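Long-range contact in arginyl-tRNA synthetase, putative (Plasmodium falciparum, PDB 5JLD), which probably joins L-arginine to its cognate tRNA at the expense of ATP, as a class I aminoacyl-tRNA synthetase: residues A[152-163]-A[448-459]. Residues are numbered along the deposited sequence; the frame is centred on the assembly and turned at random.
Sequences LRSTIIGDSICR and IKYFDLKQHRNS
In the class I catalytic domain, helix 149-167 follows strand 133-137 and carries the end of the HIGH-type motif in its first turn; its residues 152-163 are crossed at 87° by residues 448-453 of helix 436-453, whose following turn receives Arg-153. With CG anti to the backbone N (chi1 -176°) and the chain extended to NE, Arg-153 runs past Asp-452 into that turn. Arg-153 NE makes a bent salt bridge to the syn side of Asp-452 OD1 (3.1 Å), guanidinium and carboxylate planes 79° apart. Arg-153 NH1 gives a straighter bond to Ser-459 O (3.0 Å) at the guanidinium edge; Arg-457 O lies over one face, and a water accepts from Arg-153 NH2 at 2.7 Å. The bonds from NE, NH1 and NH2 hold the guanidinium from several sides, while Tyr-461 OH binds Asp-452 OD2. Beside this polar end, Leu-453 is the apolar centre: its CD2 meets Ile-156 CG2 at 3.7 Å and Ile-157 CG1 at 3.8 Å, and its CD1 touches Ser-160 CB. Ile-156 CD1 reaches Ile-448 CG2. At the far end Lys-449 NZ, bonded to the carbonyls of Leu-266 and Gly-586, approaches the Asp-159 and Arg-163 salt-bridge pair. Near-perpendicular packing thus joins helix 436-453 to the Rossmann-type catalytic domain of class I synthetases.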
loop_
_atom_site.group_PDB
_atom_site.type_symbol
_atom_site.label_atom_id
_atom_site.label_comp_id
_atom_site.label_asym_id
_atom_site.label_seq_id
_atom_site.Cartn_x
_atom_site.Cartn_y
_atom_site.Cartn_z
ATOM N N LEU A 152 10.670 9.796 0.911
ATOM C CA LEU A 152 9.328 10.268 0.583
ATOM C C LEU A 152 8.493 9.141 -0.008
ATOM O O LEU A 152 7.376 8.872 0.440
ATOM C CB LEU A 152 9.391 11.435 -0.400
ATOM C CG LEU A 152 8.040 11.983 -0.860
ATOM C CD1 LEU A 152 7.258 12.565 0.305
ATOM C CD2 LEU A 152 8.224 13.008 -1.950
ATOM N N ARG A 153 9.045 8.487 -1.022
ATOM C CA ARG A 153 8.370 7.361 -1.657
ATOM C C ARG A 153 8.021 6.272 -0.641
ATOM O O ARG A 153 6.899 5.765 -0.624
ATOM C CB ARG A 153 9.237 6.775 -2.765
ATOM C CG ARG A 153 8.533 5.661 -3.538
ATOM C CD ARG A 153 9.165 5.443 -4.913
ATOM N NE ARG A 153 8.219 4.833 -5.838
ATOM C CZ ARG A 153 8.540 4.372 -7.041
ATOM N NH1 ARG A 153 9.797 4.438 -7.460
ATOM N NH2 ARG A 153 7.599 3.838 -7.821
ATOM N N SER A 154 8.987 5.929 0.214
ATOM C CA SER A 154 8.753 4.909 1.230
ATOM C C SER A 154 7.619 5.329 2.160
ATOM O O SER A 154 6.802 4.506 2.601
ATOM C CB SER A 154 10.031 4.650 2.040
ATOM O OG SER A 154 9.774 3.718 3.071
ATOM N N THR A 155 7.584 6.624 2.448
ATOM C CA THR A 155 6.613 7.201 3.366
ATOM C C THR A 155 5.211 7.070 2.774
ATOM O O THR A 155 4.282 6.588 3.444
ATOM C CB THR A 155 6.960 8.681 3.665
ATOM O OG1 THR A 155 8.277 8.749 4.220
ATOM C CG2 THR A 155 5.979 9.320 4.643
ATOM N N ILE A 156 5.088 7.445 1.497
ATOM C CA ILE A 156 3.821 7.405 0.747
ATOM C C ILE A 156 3.258 5.988 0.553
ATOM O O ILE A 156 2.065 5.693 0.859
ATOM C CB ILE A 156 4.018 8.081 -0.623
ATOM C CG1 ILE A 156 4.348 9.562 -0.405
ATOM C CG2 ILE A 156 2.783 7.916 -1.497
ATOM C CD1 ILE A 156 4.833 10.302 -1.637
ATOM N N ILE A 157 4.120 5.104 0.058
ATOM C CA ILE A 157 3.744 3.696 -0.098
ATOM C C ILE A 157 3.321 3.071 1.243
ATOM O O ILE A 157 2.221 2.482 1.373
ATOM C CB ILE A 157 4.910 2.891 -0.697
ATOM C CG1 ILE A 157 5.206 3.365 -2.136
ATOM C CG2 ILE A 157 4.619 1.408 -0.618
ATOM C CD1 ILE A 157 6.335 2.602 -2.808
ATOM N N GLY A 158 4.190 3.222 2.251
ATOM C CA GLY A 158 3.923 2.630 3.556
ATOM C C GLY A 158 2.618 3.138 4.155
ATOM O O GLY A 158 1.812 2.361 4.679
ATOM N N ASP A 159 2.385 4.442 4.048
ATOM C CA ASP A 159 1.166 4.973 4.603
ATOM C C ASP A 159 -0.055 4.397 3.871
ATOM O O ASP A 159 -1.054 4.048 4.520
ATOM C CB ASP A 159 1.136 6.499 4.562
ATOM C CG ASP A 159 -0.157 7.046 5.128
ATOM O OD1 ASP A 159 -0.340 6.947 6.370
ATOM O OD2 ASP A 159 -1.015 7.513 4.330
ATOM N N SER A 160 0.018 4.290 2.542
ATOM C CA SER A 160 -1.106 3.662 1.817
ATOM C C SER A 160 -1.389 2.237 2.305
ATOM O O SER A 160 -2.542 1.882 2.596
ATOM C CB SER A 160 -0.855 3.650 0.297
ATOM O OG SER A 160 -2.086 3.411 -0.363
ATOM N N ILE A 161 -0.338 1.433 2.431
ATOM C CA ILE A 161 -0.506 0.070 2.952
ATOM C C ILE A 161 -1.170 0.039 4.347
ATOM O O ILE A 161 -2.110 -0.763 4.614
ATOM C CB ILE A 161 0.863 -0.645 2.984
ATOM C CG1 ILE A 161 1.323 -0.874 1.533
ATOM C CG2 ILE A 161 0.792 -1.968 3.792
ATOM C CD1 ILE A 161 2.783 -1.304 1.351
ATOM N N CYS A 162 -0.710 0.935 5.227
ATOM C CA CYS A 162 -1.312 1.016 6.555
ATOM C C CYS A 162 -2.796 1.352 6.466
ATOM O O CYS A 162 -3.610 0.765 7.163
ATOM C CB CYS A 162 -0.606 2.062 7.419
ATOM S SG CYS A 162 1.098 1.562 7.850
ATOM N N ARG A 163 -3.122 2.336 5.638
ATOM C CA ARG A 163 -4.491 2.773 5.503
ATOM C C ARG A 163 -5.337 1.597 4.977
ATOM O O ARG A 163 -6.496 1.451 5.358
ATOM C CB ARG A 163 -4.593 3.980 4.566
ATOM C CG ARG A 163 -3.998 5.276 5.080
ATOM C CD ARG A 163 -4.541 6.488 4.288
ATOM N NE ARG A 163 -3.838 7.730 4.604
ATOM C CZ ARG A 163 -4.357 8.954 4.487
ATOM N NH1 ARG A 163 -5.595 9.120 4.047
ATOM N NH2 ARG A 163 -3.624 10.027 4.804
ATOM N N ILE A 448 1.143 14.543 -5.895
ATOM C CA ILE A 448 2.388 13.822 -5.628
ATOM C C ILE A 448 2.110 12.373 -5.243
ATOM O O ILE A 448 2.726 11.424 -5.795
ATOM C CB ILE A 448 3.208 14.514 -4.492
ATOM C CG1 ILE A 448 3.818 15.831 -4.984
ATOM C CG2 ILE A 448 4.294 13.588 -3.946
ATOM C CD1 ILE A 448 4.706 16.531 -3.950
ATOM N N LYS A 449 1.180 12.196 -4.299
ATOM C CA LYS A 449 0.889 10.845 -3.808
ATOM C C LYS A 449 0.367 9.951 -4.919
ATOM O O LYS A 449 0.849 8.819 -5.073
ATOM C CB LYS A 449 -0.107 10.873 -2.639
ATOM C CG LYS A 449 0.467 11.490 -1.355
ATOM C CD LYS A 449 -0.460 11.272 -0.180
ATOM C CE LYS A 449 0.016 11.989 1.091
ATOM N NZ LYS A 449 -0.891 11.618 2.229
ATOM N N TYR A 450 -0.611 10.447 -5.686
ATOM C CA TYR A 450 -1.172 9.654 -6.788
ATOM C C TYR A 450 -0.132 9.331 -7.847
ATOM O O TYR A 450 -0.032 8.185 -8.290
ATOM C CB TYR A 450 -2.351 10.358 -7.481
ATOM C CG TYR A 450 -2.927 9.498 -8.589
ATOM C CD1 TYR A 450 -3.782 8.437 -8.291
ATOM C CD2 TYR A 450 -2.606 9.731 -9.926
ATOM C CE1 TYR A 450 -4.306 7.637 -9.282
ATOM C CE2 TYR A 450 -3.128 8.934 -10.937
ATOM C CZ TYR A 450 -3.982 7.890 -10.607
ATOM O OH TYR A 450 -4.504 7.086 -11.591
ATOM N N PHE A 451 0.644 10.337 -8.244
ATOM C CA PHE A 451 1.591 10.149 -9.330
ATOM C C PHE A 451 2.604 9.113 -8.913
ATOM O O PHE A 451 3.048 8.322 -9.740
ATOM C CB PHE A 451 2.295 11.446 -9.719
ATOM C CG PHE A 451 2.905 11.413 -11.100
ATOM C CD1 PHE A 451 2.104 11.520 -12.236
ATOM C CD2 PHE A 451 4.279 11.271 -11.268
ATOM C CE1 PHE A 451 2.666 11.498 -13.520
ATOM C CE2 PHE A 451 4.848 11.248 -12.540
ATOM C CZ PHE A 451 4.041 11.360 -13.670
ATOM N N ASP A 452 2.963 9.089 -7.634
ATOM C CA ASP A 452 3.871 8.027 -7.223
ATOM C C ASP A 452 3.173 6.658 -7.178
ATOM O O ASP A 452 3.667 5.683 -7.740
ATOM C CB ASP A 452 4.498 8.332 -5.864
ATOM C CG ASP A 452 5.672 7.419 -5.562
ATOM O OD1 ASP A 452 5.428 6.198 -5.355
ATOM O OD2 ASP A 452 6.833 7.926 -5.545
ATOM N N LEU A 453 2.035 6.577 -6.502
ATOM C CA LEU A 453 1.419 5.273 -6.261
ATOM C C LEU A 453 0.861 4.629 -7.534
ATOM O O LEU A 453 0.680 3.421 -7.564
ATOM C CB LEU A 453 0.312 5.378 -5.200
ATOM C CG LEU A 453 0.818 5.741 -3.790
ATOM C CD1 LEU A 453 -0.309 5.687 -2.759
ATOM C CD2 LEU A 453 1.977 4.830 -3.369
ATOM N N LYS A 454 0.618 5.411 -8.587
ATOM C CA LYS A 454 0.105 4.826 -9.829
ATOM C C LYS A 454 1.200 4.040 -10.562
ATOM O O LYS A 454 0.904 3.168 -11.368
ATOM C CB LYS A 454 -0.483 5.901 -10.746
ATOM C CG LYS A 454 0.563 6.732 -11.484
ATOM C CD LYS A 454 -0.073 7.535 -12.595
ATOM C CE LYS A 454 0.973 8.229 -13.452
ATOM N NZ LYS A 454 0.360 8.816 -14.669
ATOM N N GLN A 455 2.462 4.346 -10.274
ATOM C CA GLN A 455 3.592 3.614 -10.854
ATOM C C GLN A 455 3.725 2.250 -10.192
ATOM O O GLN A 455 3.499 2.134 -8.987
ATOM C CB GLN A 455 4.911 4.381 -10.666
ATOM C CG GLN A 455 4.807 5.903 -10.675
ATOM C CD GLN A 455 4.709 6.479 -12.078
ATOM O OE1 GLN A 455 5.027 5.805 -13.057
ATOM N NE2 GLN A 455 4.280 7.736 -12.181
ATOM N N HIS A 456 4.103 1.229 -10.954
ATOM C CA HIS A 456 4.573 -0.005 -10.334
ATOM C C HIS A 456 5.690 0.393 -9.349
ATOM O O HIS A 456 6.603 1.140 -9.716
ATOM C CB HIS A 456 5.088 -0.998 -11.382
ATOM C CG HIS A 456 5.311 -2.389 -10.860
ATOM N ND1 HIS A 456 6.228 -2.679 -9.865
ATOM C CD2 HIS A 456 4.762 -3.572 -11.223
ATOM C CE1 HIS A 456 6.217 -3.978 -9.629
ATOM N NE2 HIS A 456 5.340 -4.546 -10.442
ATOM N N ARG A 457 5.597 -0.070 -8.105
ATOM C CA ARG A 457 6.511 0.396 -7.055
ATOM C C ARG A 457 7.953 0.079 -7.444
ATOM O O ARG A 457 8.858 0.874 -7.199
ATOM C CB ARG A 457 6.153 -0.237 -5.695
ATOM C CG ARG A 457 6.033 -1.755 -5.755
ATOM C CD ARG A 457 5.883 -2.393 -4.390
ATOM N NE ARG A 457 6.631 -3.650 -4.307
ATOM C CZ ARG A 457 6.095 -4.820 -3.977
ATOM N NH1 ARG A 457 4.812 -4.895 -3.671
ATOM N NH2 ARG A 457 6.851 -5.910 -3.929
ATOM N N ASN A 458 8.151 -1.058 -8.109
ATOM C CA ASN A 458 9.496 -1.506 -8.467
ATOM C C ASN A 458 10.100 -0.758 -9.642
ATOM O O ASN A 458 11.240 -1.020 -10.019
ATOM C CB ASN A 458 9.501 -3.003 -8.783
ATOM C CG ASN A 458 9.397 -3.863 -7.537
ATOM O OD1 ASN A 458 9.977 -3.545 -6.494
ATOM N ND2 ASN A 458 8.661 -4.962 -7.639
ATOM N N SER A 459 9.346 0.169 -10.224
ATOM C CA SER A 459 9.833 0.880 -11.398
ATOM C C SER A 459 10.406 2.243 -11.029
ATOM O O SER A 459 10.011 2.854 -10.032
ATOM C CB SER A 459 8.718 1.041 -12.439
ATOM O OG SER A 459 7.969 2.224 -12.225
HETATM O O HOH W 1 5.235 3.266 -6.636
HETATM O O HOH W 2 -0.498 9.133 2.620
#